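Local coordinates for protein putative conjugative transposon recombinase (Clostridium difficile, PDB 3G13) that probably binds DNA and exchanges its strands as a large resolvase-family recombinase, represented here by its N-terminal resolvase domain, at residues E4-A9 and K40-A45; A9-V14 and V79-I84; D46-E51 and F64-N69; D70-E75 and R99-R104; D93-V98 and V128-A133. All blocks are in the same frame, centred on the assembly; numbering follows the deposited sequence.

Contacts 1 and 2 are parallel backbone ladders on the two flanks of strand 6-14 and share Ala-9, but contact 1 lies at the surface, with arginines bent over Val-43 and toward Ala-45, whereas contact 2 is buried and ends in a side-chain bond. Partly buried contact 3 leaves the sheet for helix 62-72, combining a salt bridge and a carboxylate-to-backbone bond with a covered tyrosine ring. That helix recurs in contact 4, a partly buried, mostly apolar meeting with helix 91-102. The latter then turns to helix 120-150 in contact 5, which is buried and almost wholly hydrophobic. Polar bonding thus thins out from sheet to helices. Contacts 2 and 5 also touch the second subunit.

Contact 1 (E4-A9 and K40-A45); sequences ERLRVA and KEWVLA
Arg-5, just before the strand, folds over the partner strand: the chain bends at chi3 (-70°) and lays one guanidinium face across Val-43, with Arg-5 CZ 3.6 Å from Val-43 CB. Leu-6 then starts a parallel ladder. Its N donates to Glu-41 O at 2.9 Å, in the plane of that carbonyl, and its O receives Val-43 N nearly along the C=O axis. The Leu-6 side chain, CG anti to the backbone N, runs alongside Trp-42 in the same direction and brings CD2 within 3.6 Å of Trp-42 NE1. Arg-7 goes to the other face, with Val-43. Its own chi3 bend brings NH2 to 3.6 Å from Ala-45 CA, where a water in the guanidinium plane links NH2 to Leu-44 O; Glu-75 O holds NE. Val-8 N bonds Val-43 O at 2.8 Å and 171°, so Val-43 is gripped through both N and O. Over one face of the indole, Val-8 CG2 makes a CH-pi contact 4.0 Å from the centroid of the Trp-42 five-membered ring. Val-8 O takes Ala-45 N from above its carbonyl plane. Helix 25-37 packs on the Val-8, Trp-42 and Leu-44 face, completing a beta-alpha-beta unit. The pairing is therefore fixed by four backbone bonds, with an indole-lined apolar face on one side and arginine-covered valine on the other.

Contact 2 (A9-V14 and V79-I84); sequences AAYCRV and VFTKSI. Unlike the reference sequence in segment 79-84: Phe-80 (reference Ile).
In the interior of the resolvase-domain sheet, strand 6-14 runs parallel to strand 78-81, their short segments crossing at -30°. Phe-80 pairs with strand 9-14 through both of its backbone polar atoms. Phe-80 N donates to Ala-9 O at 2.8 Å, meeting it from above the carbonyl plane, while Phe-80 O receives Tyr-11 N at 2.7 Å almost exactly along the C=O axis. Two CA-H...O contacts accompany these bonds, the shorter from Ala-10 CA to Phe-80 O at 3.3 Å. On the face carrying Ala-9 and Tyr-11, Val-79 CG1, anti to its backbone N, lies 4.1 Å from Tyr-11 CB. Flanked by strand 42-51 beyond 6-14 and by strand 107-110 beyond 78-81, this pair is central to the parallel part of the sheet. The ladder changes character at Thr-81, where a hydroxyl takes over from the backbone. Its OG1, anti to the backbone N (chi1 -162°), donates to Tyr-11 O at 2.9 Å from above the carbonyl plane and also lies in the plane of the Tyr-11 ring, at its edge beside CD2. Tyr-11 O is gripped a second time by a water 2.7 Å away, which in turn accepts a hydrogen bond from Lys-82 N. Past that water the chain leaves the sheet, and Ser-83 takes the N-cap position of helix 84-87, whose first residue, Ile-84, packs on Ser-131 of the second subunit.

Contact 3 (D46-E51 and F64-N69); sequences DIYADE and FQRMIN
Asp-50 OD2 is gripped twice, by Phe-64 N at 3.0 Å through its syn lone pair and by Tyr-11 OH, while Asp-50 OD1 takes Asp-63 N. In the alpha/beta fold of the resolvase domain, where helix 62-72 packs on one face of the sheet, the carboxylate thus joins edge strand 42-51 to the first turn of that helix, whose segment runs roughly antiparallel to the strand, at 149°; the helix end would be expected to stabilise its negative charge. Farther along, Met-67, a selenomethionine, covers one face of the Tyr-48 ring, its CG 3.4 Å from the centroid in a CH-pi contact; its SE makes an oblique Met-aromatic approach. On the other side Arg-66, bent at chi3 (67°), comes in obliquely, with Tyr-48 CE1 over the centre of its guanidinium and the planes 30° apart. Asp-63 holds Arg-66 NE, and Asp-70 binds Tyr-48 OH. The salt bridge from Arg-66 NH1 to Asp-46 OD2, 2.9 Å long, is nearly straight, lies in the guanidinium plane and uses the anti lone pair of OD2.

Contact 4 (D70-E75 and R99-R104); sequences DCMNGE and RMLKER
Met-72, a selenomethionine, carries most of this contact. Its SE sits above one guanidinium face of Arg-104, offset toward the rim and 3.4 Å from Arg-104 NE. Bends at chi2 (-51°) and chi3 swing the end of the chain across, so that Met-72 CE lies 3.8 Å from Leu-101 CD1, and it also meets Met-100 CG. Leu-101 CD1 is touched again by Cys-71 CB at 4.0 Å. In the guanidinium plane, a water accepts from Arg-104 NH1 at 2.9 Å and donates to Cys-71 O. That carbonyl also receives Gly-74 N at 3.1 Å, part of a Schellman motif in which Glu-75 N returns to Asp-70 O and Gly-74 has positive phi (84°). Arg-104 is positioned by its own N bonding Leu-101 O. Around these two helix ends, Ile-68 one turn back on helix 62-72 packs on Met-100 and Leu-101 of helix 91-102, while Ile-106, leading into strand 107-110, lies against Cys-71 and Leu-101.

Contact 5 (D93-V98 and V128-A133); sequences DTLKYV and VLSSVA
Helices 91-102 and 120-150 run roughly antiparallel here, at 143° with their segment axes 10.0 Å apart, and come nearest at Leu-95 and Leu-129, whose CA atoms are 6.8 Å from each other. Leu-95 is the knob of a knobs-into-holes arrangement, entering a hole on the longer helix formed by Leu-126, Leu-129, Ser-130 and Ala-133. Chi1 (-79°) puts its CG anti to the carbonyl carbon, and chi2 (170°) splits the two methyls between different walls. Leu-95 CD1 meets Ala-133 CB at 3.7 Å, and Leu-95 CD2 rests on Leu-129 CB, also at 3.7 Å, with the two leucines sliding past each other in opposite directions. Ser-130 presents OG, itself bonded to Leu-126 O, to the same methyl, 3.9 Å from Leu-95 CD2. On the neighbouring flank, Thr-94 crosses Leu-129 at about a right angle, with Thr-94 CG2, anti to its backbone N, 3.6 Å from Leu-129 CD1. Thr-94 OG1 bonds Asn-90 O and Gln-135 NE2 of the second subunit, whose Val-128 packs on Leu-129, in keeping with the long helix of resolvase-family domains serving as the dimer interface. The cohesion across this pair is therefore dispersive: every close approach involves a carbon atom, and both hydroxyls bond to carbonyls on their own side.

Contact 1 (E4-A9 and K40-A45)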
# COMPACT_ATOMS: atom_id res chain seq x y z
N GLU A 4 32.36 9.78 -11.10
CA GLU A 4 32.50 8.45 -11.73
C GLU A 4 31.61 7.40 -11.01
O GLU A 4 30.49 7.10 -11.45
CB GLU A 4 33.97 7.96 -11.85
CG GLU A 4 34.68 7.72 -10.50
CD GLU A 4 36.17 7.57 -10.62
OE1 GLU A 4 36.62 6.75 -11.45
OE2 GLU A 4 36.90 8.27 -9.87
N ARG A 5 32.10 6.88 -9.89
CA ARG A 5 31.45 5.78 -9.19
C ARG A 5 30.10 6.14 -8.59
O ARG A 5 29.86 7.26 -8.16
CB ARG A 5 32.40 5.16 -8.17
CG ARG A 5 33.63 4.49 -8.82
CD ARG A 5 34.55 3.88 -7.78
NE ARG A 5 35.22 4.94 -7.02
CZ ARG A 5 35.89 4.75 -5.88
NH1 ARG A 5 35.98 3.54 -5.33
NH2 ARG A 5 36.45 5.81 -5.28
N LEU A 6 29.21 5.15 -8.56
CA LEU A 6 27.94 5.34 -7.89
C LEU A 6 28.19 5.42 -6.39
O LEU A 6 28.85 4.56 -5.83
CB LEU A 6 26.98 4.20 -8.25
CG LEU A 6 25.53 4.34 -7.74
CD1 LEU A 6 24.70 5.27 -8.64
CD2 LEU A 6 24.83 2.95 -7.61
N ARG A 7 27.65 6.47 -5.75
CA ARG A 7 27.83 6.69 -4.31
C ARG A 7 26.71 5.98 -3.55
O ARG A 7 25.52 6.30 -3.67
CB ARG A 7 27.91 8.19 -3.96
CG ARG A 7 29.19 8.91 -4.55
CD ARG A 7 29.50 10.25 -3.86
NE ARG A 7 29.80 10.11 -2.41
CZ ARG A 7 30.98 9.78 -1.88
NH1 ARG A 7 32.06 9.54 -2.62
NH2 ARG A 7 31.09 9.68 -0.57
N VAL A 8 27.11 4.97 -2.80
CA VAL A 8 26.14 4.07 -2.17
C VAL A 8 26.17 4.22 -0.66
O VAL A 8 27.22 4.13 -0.04
CB VAL A 8 26.37 2.60 -2.61
CG1 VAL A 8 25.29 1.67 -2.02
CG2 VAL A 8 26.38 2.50 -4.16
N ALA A 9 25.00 4.44 -0.08
CA ALA A 9 24.87 4.43 1.39
C ALA A 9 24.03 3.24 1.88
O ALA A 9 23.36 2.56 1.06
CB ALA A 9 24.24 5.75 1.86
N LYS A 40 32.89 -2.85 -7.87
CA LYS A 40 33.87 -1.79 -8.08
C LYS A 40 33.32 -0.58 -8.83
O LYS A 40 34.01 0.44 -8.94
CB LYS A 40 35.12 -2.34 -8.76
CG LYS A 40 35.03 -2.45 -10.25
CD LYS A 40 36.24 -3.22 -10.80
CE LYS A 40 37.34 -2.33 -11.41
NZ LYS A 40 38.23 -3.17 -12.32
N GLU A 41 32.10 -0.66 -9.35
CA GLU A 41 31.44 0.54 -9.92
C GLU A 41 30.85 1.45 -8.83
O GLU A 41 30.35 2.55 -9.10
CB GLU A 41 30.32 0.13 -10.87
CG GLU A 41 30.75 -0.86 -11.98
CD GLU A 41 29.61 -1.02 -12.99
OE1 GLU A 41 28.84 -1.99 -12.90
OE2 GLU A 41 29.48 -0.15 -13.85
N TRP A 42 30.87 0.95 -7.59
CA TRP A 42 30.29 1.65 -6.45
C TRP A 42 31.37 2.13 -5.51
O TRP A 42 32.47 1.56 -5.45
CB TRP A 42 29.40 0.69 -5.64
CG TRP A 42 28.18 0.16 -6.36
CD1 TRP A 42 27.69 0.53 -7.58
CD2 TRP A 42 27.29 -0.83 -5.86
NE1 TRP A 42 26.55 -0.18 -7.88
CE2 TRP A 42 26.28 -1.03 -6.84
CE3 TRP A 42 27.26 -1.59 -4.69
CZ2 TRP A 42 25.24 -1.96 -6.67
CZ3 TRP A 42 26.23 -2.54 -4.52
CH2 TRP A 42 25.23 -2.70 -5.52
N VAL A 43 31.04 3.16 -4.75
CA VAL A 43 31.88 3.65 -3.66
C VAL A 43 30.96 3.89 -2.48
O VAL A 43 29.87 4.44 -2.64
CB VAL A 43 32.75 4.92 -4.06
CG1 VAL A 43 31.87 6.11 -4.51
CG2 VAL A 43 33.69 5.34 -2.91
N LEU A 44 31.38 3.42 -1.30
CA LEU A 44 30.64 3.62 -0.05
C LEU A 44 30.65 5.11 0.33
O LEU A 44 31.73 5.72 0.45
CB LEU A 44 31.24 2.76 1.08
CG LEU A 44 30.70 2.89 2.53
CD1 LEU A 44 29.23 2.50 2.64
CD2 LEU A 44 31.58 2.05 3.47
N ALA A 45 29.45 5.68 0.45
CA ALA A 45 29.26 7.04 0.96
C ALA A 45 29.38 6.94 2.48
O ALA A 45 30.37 7.41 3.05
CB ALA A 45 27.90 7.62 0.53
O HOH W 1 33.24 8.36 0.38

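Contact 2 (A9-V14 and V79-I84)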
# COMPACT_ATOMS: atom_id res chain seq x y z
N ALA A 9 25.00 4.44 -0.08
CA ALA A 9 24.87 4.43 1.39
C ALA A 9 24.03 3.24 1.88
O ALA A 9 23.36 2.56 1.06
CB ALA A 9 24.24 5.75 1.86
N ALA A 10 24.02 3.01 3.19
CA ALA A 10 23.07 2.06 3.81
C ALA A 10 22.42 2.75 4.97
O ALA A 10 23.09 3.49 5.70
CB ALA A 10 23.77 0.78 4.29
N TYR A 11 21.12 2.53 5.12
CA TYR A 11 20.40 2.92 6.33
C TYR A 11 20.00 1.75 7.21
O TYR A 11 19.33 0.82 6.75
CB TYR A 11 19.19 3.82 6.03
CG TYR A 11 18.59 4.25 7.35
CD1 TYR A 11 19.21 5.26 8.12
CD2 TYR A 11 17.48 3.59 7.89
CE1 TYR A 11 18.73 5.62 9.35
CE2 TYR A 11 16.97 3.96 9.14
CZ TYR A 11 17.62 4.99 9.86
OH TYR A 11 17.16 5.39 11.09
N CYS A 12 20.40 1.79 8.49
CA CYS A 12 20.21 0.67 9.41
C CYS A 12 19.36 1.04 10.63
O CYS A 12 19.49 2.14 11.19
CB CYS A 12 21.55 0.13 9.93
SG CYS A 12 22.84 -0.13 8.68
N ARG A 13 18.51 0.10 11.04
CA ARG A 13 17.87 0.15 12.34
C ARG A 13 18.63 -0.82 13.23
O ARG A 13 18.79 -1.99 12.87
CB ARG A 13 16.39 -0.22 12.27
CG ARG A 13 15.68 -0.08 13.60
CD ARG A 13 14.18 -0.35 13.45
NE ARG A 13 13.93 -1.76 13.19
CZ ARG A 13 12.83 -2.24 12.64
NH1 ARG A 13 11.85 -1.43 12.26
NH2 ARG A 13 12.72 -3.55 12.46
N VAL A 14 19.12 -0.32 14.38
CA VAL A 14 19.95 -1.11 15.31
C VAL A 14 19.09 -1.66 16.44
O VAL A 14 18.37 -0.90 17.10
CB VAL A 14 21.14 -0.30 15.93
CG1 VAL A 14 21.87 -1.13 17.01
CG2 VAL A 14 22.10 0.12 14.86
N VAL A 79 20.59 4.46 -1.73
CA VAL A 79 20.54 3.98 -0.34
C VAL A 79 19.97 2.59 -0.20
O VAL A 79 18.83 2.35 -0.59
CB VAL A 79 19.63 4.91 0.54
CG1 VAL A 79 19.74 4.50 2.03
CG2 VAL A 79 20.03 6.35 0.36
N PHE A 80 20.74 1.68 0.40
CA PHE A 80 20.22 0.38 0.77
C PHE A 80 19.51 0.47 2.12
O PHE A 80 19.97 1.16 3.04
CB PHE A 80 21.34 -0.67 0.89
CG PHE A 80 21.80 -1.22 -0.44
CD1 PHE A 80 23.01 -0.82 -0.99
CD2 PHE A 80 21.00 -2.14 -1.14
CE1 PHE A 80 23.46 -1.34 -2.23
CE2 PHE A 80 21.43 -2.66 -2.39
CZ PHE A 80 22.66 -2.25 -2.94
N THR A 81 18.40 -0.25 2.23
CA THR A 81 17.81 -0.46 3.54
C THR A 81 17.07 -1.79 3.56
O THR A 81 16.56 -2.23 2.53
CB THR A 81 16.97 0.77 4.00
OG1 THR A 81 16.77 0.69 5.40
CG2 THR A 81 15.62 0.87 3.28
N LYS A 82 17.00 -2.45 4.72
CA LYS A 82 16.58 -3.84 4.74
C LYS A 82 15.11 -3.99 4.34
O LYS A 82 14.75 -4.90 3.62
CB LYS A 82 16.87 -4.51 6.09
CG LYS A 82 16.37 -5.99 6.18
CD LYS A 82 17.00 -6.83 7.32
CE LYS A 82 16.33 -8.20 7.46
NZ LYS A 82 16.51 -9.03 6.20
N SER A 83 14.28 -3.04 4.78
CA SER A 83 12.84 -3.20 4.61
C SER A 83 12.19 -1.83 4.66
O SER A 83 12.74 -0.87 5.24
CB SER A 83 12.25 -4.08 5.73
OG SER A 83 12.33 -3.38 6.96
N ILE A 84 10.99 -1.73 4.10
CA ILE A 84 10.18 -0.54 4.24
C ILE A 84 9.94 -0.16 5.73
O ILE A 84 9.95 1.03 6.09
CB ILE A 84 8.81 -0.70 3.48
CG1 ILE A 84 9.04 -0.57 1.96
CG2 ILE A 84 7.82 0.36 3.94
CD1 ILE A 84 7.97 -1.21 1.04
O HOH W 2 19.09 -1.88 6.74

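Contact 3 (D46-E51 and F64-N69)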
# COMPACT_ATOMS: atom_id res chain seq x y z
N ASP A 46 28.43 6.26 3.13
CA ASP A 46 28.47 6.13 4.56
C ASP A 46 27.44 5.10 5.00
O ASP A 46 26.61 4.61 4.21
CB ASP A 46 28.27 7.51 5.25
CG ASP A 46 28.86 7.56 6.68
OD1 ASP A 46 29.42 6.54 7.16
OD2 ASP A 46 28.68 8.60 7.33
N ILE A 47 27.55 4.72 6.25
CA ILE A 47 26.58 3.86 6.88
C ILE A 47 25.90 4.68 7.98
O ILE A 47 26.56 5.31 8.81
CB ILE A 47 27.23 2.55 7.37
CG1 ILE A 47 27.74 1.76 6.14
CG2 ILE A 47 26.22 1.72 8.26
CD1 ILE A 47 28.55 0.56 6.44
N TYR A 48 24.57 4.71 7.90
CA TYR A 48 23.74 5.53 8.78
C TYR A 48 22.92 4.57 9.60
O TYR A 48 22.44 3.56 9.09
CB TYR A 48 22.85 6.43 7.96
CG TYR A 48 23.60 7.38 7.04
CD1 TYR A 48 23.85 8.70 7.43
CD2 TYR A 48 24.05 6.96 5.79
CE1 TYR A 48 24.52 9.59 6.59
CE2 TYR A 48 24.75 7.84 4.93
CZ TYR A 48 24.98 9.15 5.35
OH TYR A 48 25.65 10.04 4.53
N ALA A 49 22.74 4.88 10.89
CA ALA A 49 22.12 3.94 11.81
C ALA A 49 21.50 4.62 13.02
O ALA A 49 22.14 5.47 13.67
CB ALA A 49 23.13 2.90 12.26
N ASP A 50 20.25 4.27 13.30
CA ASP A 50 19.59 4.67 14.55
C ASP A 50 19.15 3.45 15.30
O ASP A 50 18.77 2.45 14.69
CB ASP A 50 18.37 5.55 14.30
CG ASP A 50 18.72 6.87 13.66
OD1 ASP A 50 19.40 7.71 14.28
OD2 ASP A 50 18.28 7.07 12.52
N GLU A 51 19.22 3.54 16.62
CA GLU A 51 18.73 2.48 17.49
C GLU A 51 17.20 2.47 17.46
O GLU A 51 16.59 3.53 17.44
CB GLU A 51 19.25 2.67 18.91
CG GLU A 51 19.02 1.46 19.79
CD GLU A 51 19.84 1.50 21.07
OE1 GLU A 51 21.03 1.89 20.99
OE2 GLU A 51 19.28 1.13 22.13
N PHE A 64 19.08 9.03 10.40
CA PHE A 64 18.21 9.08 9.22
C PHE A 64 18.20 10.50 8.66
O PHE A 64 18.35 10.72 7.46
CB PHE A 64 16.77 8.66 9.53
CG PHE A 64 15.89 8.59 8.30
CD1 PHE A 64 15.88 7.43 7.51
CD2 PHE A 64 15.13 9.69 7.90
CE1 PHE A 64 15.10 7.34 6.36
CE2 PHE A 64 14.33 9.63 6.74
CZ PHE A 64 14.32 8.45 5.97
N GLN A 65 18.03 11.49 9.55
CA GLN A 65 18.00 12.88 9.10
C GLN A 65 19.35 13.34 8.55
O GLN A 65 19.38 14.12 7.61
CB GLN A 65 17.53 13.83 10.21
CG GLN A 65 16.04 13.73 10.52
CD GLN A 65 15.16 13.99 9.29
OE1 GLN A 65 15.32 15.00 8.60
NE2 GLN A 65 14.22 13.07 9.03
N ARG A 66 20.45 12.87 9.14
CA ARG A 66 21.79 13.19 8.61
C ARG A 66 21.89 12.62 7.19
O ARG A 66 22.34 13.30 6.29
CB ARG A 66 22.89 12.65 9.54
CG ARG A 66 24.33 12.92 9.09
CD ARG A 66 25.33 12.36 10.10
NE ARG A 66 25.36 10.89 10.19
CZ ARG A 66 26.19 10.09 9.52
NH1 ARG A 66 27.08 10.58 8.66
NH2 ARG A 66 26.12 8.78 9.71
N MSE A 67 21.42 11.39 7.00
CA MSE A 67 21.37 10.80 5.68
C MSE A 67 20.57 11.60 4.65
O MSE A 67 21.04 11.84 3.52
CB MSE A 67 20.84 9.39 5.75
CG MSE A 67 21.34 8.58 4.59
SE MSE A 67 20.33 6.95 4.53
CE MSE A 67 19.03 8.07 3.44
N ILE A 68 19.36 12.01 5.03
CA ILE A 68 18.57 12.89 4.17
C ILE A 68 19.33 14.16 3.80
O ILE A 68 19.33 14.53 2.65
CB ILE A 68 17.19 13.23 4.77
CG1 ILE A 68 16.34 11.94 4.96
CG2 ILE A 68 16.48 14.22 3.89
CD1 ILE A 68 16.05 11.12 3.63
N ASN A 69 19.97 14.83 4.77
CA ASN A 69 20.78 16.04 4.45
C ASN A 69 21.94 15.75 3.49
O ASN A 69 22.24 16.55 2.62
CB ASN A 69 21.34 16.73 5.71
CG ASN A 69 20.26 17.15 6.72
OD1 ASN A 69 20.50 17.14 7.94
ND2 ASN A 69 19.08 17.54 6.23

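Contact 4 (D70-E75 and R99-R104)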
# COMPACT_ATOMS: atom_id res chain seq x y z
N ASP A 70 22.61 14.62 3.66
CA ASP A 70 23.68 14.22 2.74
C ASP A 70 23.15 13.92 1.34
O ASP A 70 23.85 14.19 0.34
CB ASP A 70 24.46 13.02 3.30
CG ASP A 70 25.25 13.38 4.55
OD1 ASP A 70 25.38 14.59 4.85
OD2 ASP A 70 25.72 12.47 5.25
N CYS A 71 21.94 13.36 1.28
CA CYS A 71 21.23 13.18 -0.00
C CYS A 71 20.94 14.53 -0.66
O CYS A 71 21.18 14.69 -1.85
CB CYS A 71 19.92 12.37 0.15
SG CYS A 71 20.14 10.59 0.45
N MSE A 72 20.43 15.51 0.12
CA MSE A 72 20.14 16.84 -0.42
C MSE A 72 21.42 17.57 -0.89
O MSE A 72 21.38 18.41 -1.80
CB MSE A 72 19.31 17.68 0.56
CG MSE A 72 17.91 17.10 0.87
SE MSE A 72 16.83 16.63 -0.75
CE MSE A 72 17.17 14.68 -0.84
N ASN A 73 22.56 17.20 -0.30
CA ASN A 73 23.88 17.74 -0.67
C ASN A 73 24.62 17.00 -1.80
O ASN A 73 25.73 17.38 -2.17
CB ASN A 73 24.79 17.80 0.57
CG ASN A 73 24.27 18.77 1.64
OD1 ASN A 73 23.44 19.64 1.36
ND2 ASN A 73 24.77 18.63 2.86
N GLY A 74 24.01 15.95 -2.36
CA GLY A 74 24.60 15.26 -3.51
C GLY A 74 25.66 14.21 -3.18
O GLY A 74 26.43 13.79 -4.05
N GLU A 75 25.68 13.75 -1.93
CA GLU A 75 26.68 12.75 -1.51
C GLU A 75 26.28 11.30 -1.78
O GLU A 75 27.12 10.40 -1.66
CB GLU A 75 27.01 12.93 -0.03
CG GLU A 75 27.92 14.11 0.22
CD GLU A 75 27.97 14.52 1.67
OE1 GLU A 75 27.92 13.63 2.57
OE2 GLU A 75 28.05 15.74 1.91
N ARG A 99 9.85 9.92 -2.33
CA ARG A 99 9.64 10.96 -3.35
C ARG A 99 10.72 12.04 -3.33
O ARG A 99 11.17 12.49 -4.39
CB ARG A 99 8.27 11.61 -3.16
CG ARG A 99 7.11 10.72 -3.56
CD ARG A 99 5.79 11.35 -3.14
NE ARG A 99 4.65 10.75 -3.83
CZ ARG A 99 3.40 10.73 -3.37
NH1 ARG A 99 3.08 11.28 -2.21
NH2 ARG A 99 2.46 10.17 -4.11
N MSE A 100 11.13 12.46 -2.13
CA MSE A 100 12.17 13.50 -2.01
C MSE A 100 13.50 13.02 -2.62
O MSE A 100 14.21 13.77 -3.30
CB MSE A 100 12.37 13.84 -0.52
CG MSE A 100 13.32 14.97 -0.21
SE MSE A 100 13.50 15.11 1.76
CE MSE A 100 11.64 15.26 2.30
N LEU A 101 13.85 11.77 -2.34
CA LEU A 101 15.02 11.16 -2.98
C LEU A 101 14.79 11.04 -4.51
O LEU A 101 15.64 11.43 -5.29
CB LEU A 101 15.34 9.79 -2.30
CG LEU A 101 16.34 9.87 -1.11
CD1 LEU A 101 16.11 11.09 -0.22
CD2 LEU A 101 16.38 8.64 -0.23
N LYS A 102 13.63 10.53 -4.91
CA LYS A 102 13.35 10.28 -6.34
C LYS A 102 13.46 11.56 -7.21
O LYS A 102 13.97 11.51 -8.32
CB LYS A 102 11.96 9.62 -6.48
CG LYS A 102 11.56 9.23 -7.91
CD LYS A 102 10.38 8.25 -7.92
CE LYS A 102 10.04 7.73 -9.34
NZ LYS A 102 9.69 6.24 -9.33
N GLU A 103 13.00 12.70 -6.69
CA GLU A 103 13.04 13.97 -7.42
C GLU A 103 14.48 14.39 -7.71
O GLU A 103 14.74 15.19 -8.63
CB GLU A 103 12.31 15.06 -6.62
CG GLU A 103 10.79 14.83 -6.55
CD GLU A 103 10.08 15.68 -5.48
OE1 GLU A 103 8.87 15.38 -5.21
OE2 GLU A 103 10.71 16.62 -4.92
N ARG A 104 15.41 13.85 -6.91
CA ARG A 104 16.84 14.11 -7.05
C ARG A 104 17.61 12.95 -7.70
O ARG A 104 18.84 12.95 -7.71
CB ARG A 104 17.44 14.55 -5.72
CG ARG A 104 17.28 16.07 -5.53
CD ARG A 104 16.71 16.39 -4.19
NE ARG A 104 16.62 17.84 -3.92
CZ ARG A 104 17.66 18.68 -3.79
NH1 ARG A 104 18.93 18.26 -3.93
NH2 ARG A 104 17.44 19.96 -3.51
O HOH W 3 20.89 16.13 -4.46

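Contact 5 (D93-V98 and V128-A133)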
# COMPACT_ATOMS: atom_id res chain seq x y z
N ASP A 93 5.31 9.01 5.76
CA ASP A 93 6.76 9.31 5.78
C ASP A 93 7.49 8.52 4.70
O ASP A 93 8.43 9.05 4.10
CB ASP A 93 7.39 9.01 7.14
CG ASP A 93 7.02 10.05 8.21
OD1 ASP A 93 6.53 11.13 7.82
OD2 ASP A 93 7.22 9.76 9.41
N THR A 94 7.08 7.27 4.47
CA THR A 94 7.69 6.45 3.41
C THR A 94 7.56 7.17 2.06
O THR A 94 8.53 7.29 1.30
CB THR A 94 7.07 5.01 3.30
OG1 THR A 94 7.09 4.34 4.58
CG2 THR A 94 7.84 4.17 2.30
N LEU A 95 6.35 7.65 1.78
CA LEU A 95 6.06 8.46 0.59
C LEU A 95 6.92 9.68 0.49
O LEU A 95 7.56 9.93 -0.53
CB LEU A 95 4.57 8.91 0.60
CG LEU A 95 3.56 7.87 0.15
CD1 LEU A 95 2.10 8.35 0.44
CD2 LEU A 95 3.81 7.62 -1.35
N LYS A 96 6.90 10.48 1.57
CA LYS A 96 7.64 11.74 1.62
C LYS A 96 9.12 11.52 1.26
O LYS A 96 9.65 12.19 0.38
CB LYS A 96 7.51 12.32 3.04
CG LYS A 96 8.40 13.50 3.40
CD LYS A 96 8.09 13.97 4.82
CE LYS A 96 9.22 14.83 5.41
NZ LYS A 96 9.34 16.17 4.76
N TYR A 97 9.78 10.61 1.98
CA TYR A 97 11.21 10.45 1.80
C TYR A 97 11.57 9.71 0.52
O TYR A 97 12.59 10.04 -0.12
CB TYR A 97 11.85 9.81 3.03
CG TYR A 97 11.75 10.70 4.25
CD1 TYR A 97 12.37 11.96 4.26
CD2 TYR A 97 11.05 10.29 5.40
CE1 TYR A 97 12.28 12.80 5.39
CE2 TYR A 97 10.97 11.14 6.54
CZ TYR A 97 11.58 12.39 6.51
OH TYR A 97 11.52 13.23 7.60
N VAL A 98 10.76 8.74 0.11
CA VAL A 98 11.05 8.09 -1.18
C VAL A 98 10.93 9.14 -2.32
O VAL A 98 11.82 9.25 -3.16
CB VAL A 98 10.19 6.87 -1.44
CG1 VAL A 98 10.33 6.43 -2.94
CG2 VAL A 98 10.58 5.73 -0.46
N VAL A 128 0.69 2.51 -4.92
CA VAL A 128 0.06 1.68 -3.88
C VAL A 128 0.12 2.38 -2.52
O VAL A 128 -0.88 2.45 -1.82
CB VAL A 128 0.68 0.24 -3.76
CG1 VAL A 128 0.12 -0.49 -2.55
CG2 VAL A 128 0.37 -0.60 -5.00
N LEU A 129 1.29 2.92 -2.17
CA LEU A 129 1.43 3.71 -0.93
C LEU A 129 0.52 4.94 -0.89
O LEU A 129 0.03 5.27 0.17
CB LEU A 129 2.86 4.15 -0.68
CG LEU A 129 3.92 3.06 -0.49
CD1 LEU A 129 5.28 3.68 -0.18
CD2 LEU A 129 3.48 2.09 0.56
N SER A 130 0.33 5.63 -2.03
CA SER A 130 -0.55 6.78 -2.08
C SER A 130 -2.01 6.38 -1.78
O SER A 130 -2.70 7.11 -1.08
CB SER A 130 -0.51 7.49 -3.43
OG SER A 130 0.81 7.86 -3.78
N SER A 131 -2.44 5.22 -2.30
CA SER A 131 -3.81 4.73 -2.09
C SER A 131 -3.99 4.27 -0.65
O SER A 131 -4.99 4.56 -0.03
CB SER A 131 -4.17 3.59 -3.05
OG SER A 131 -4.55 4.17 -4.29
N VAL A 132 -2.98 3.57 -0.14
CA VAL A 132 -2.94 3.17 1.26
C VAL A 132 -3.01 4.38 2.20
O VAL A 132 -3.81 4.39 3.12
CB VAL A 132 -1.71 2.30 1.56
CG1 VAL A 132 -1.55 2.06 3.03
CG2 VAL A 132 -1.82 0.93 0.84
N ALA A 133 -2.17 5.39 1.97
CA ALA A 133 -2.14 6.61 2.80
C ALA A 133 -3.46 7.42 2.77
O ALA A 133 -3.86 7.97 3.79
CB ALA A 133 -0.97 7.50 2.41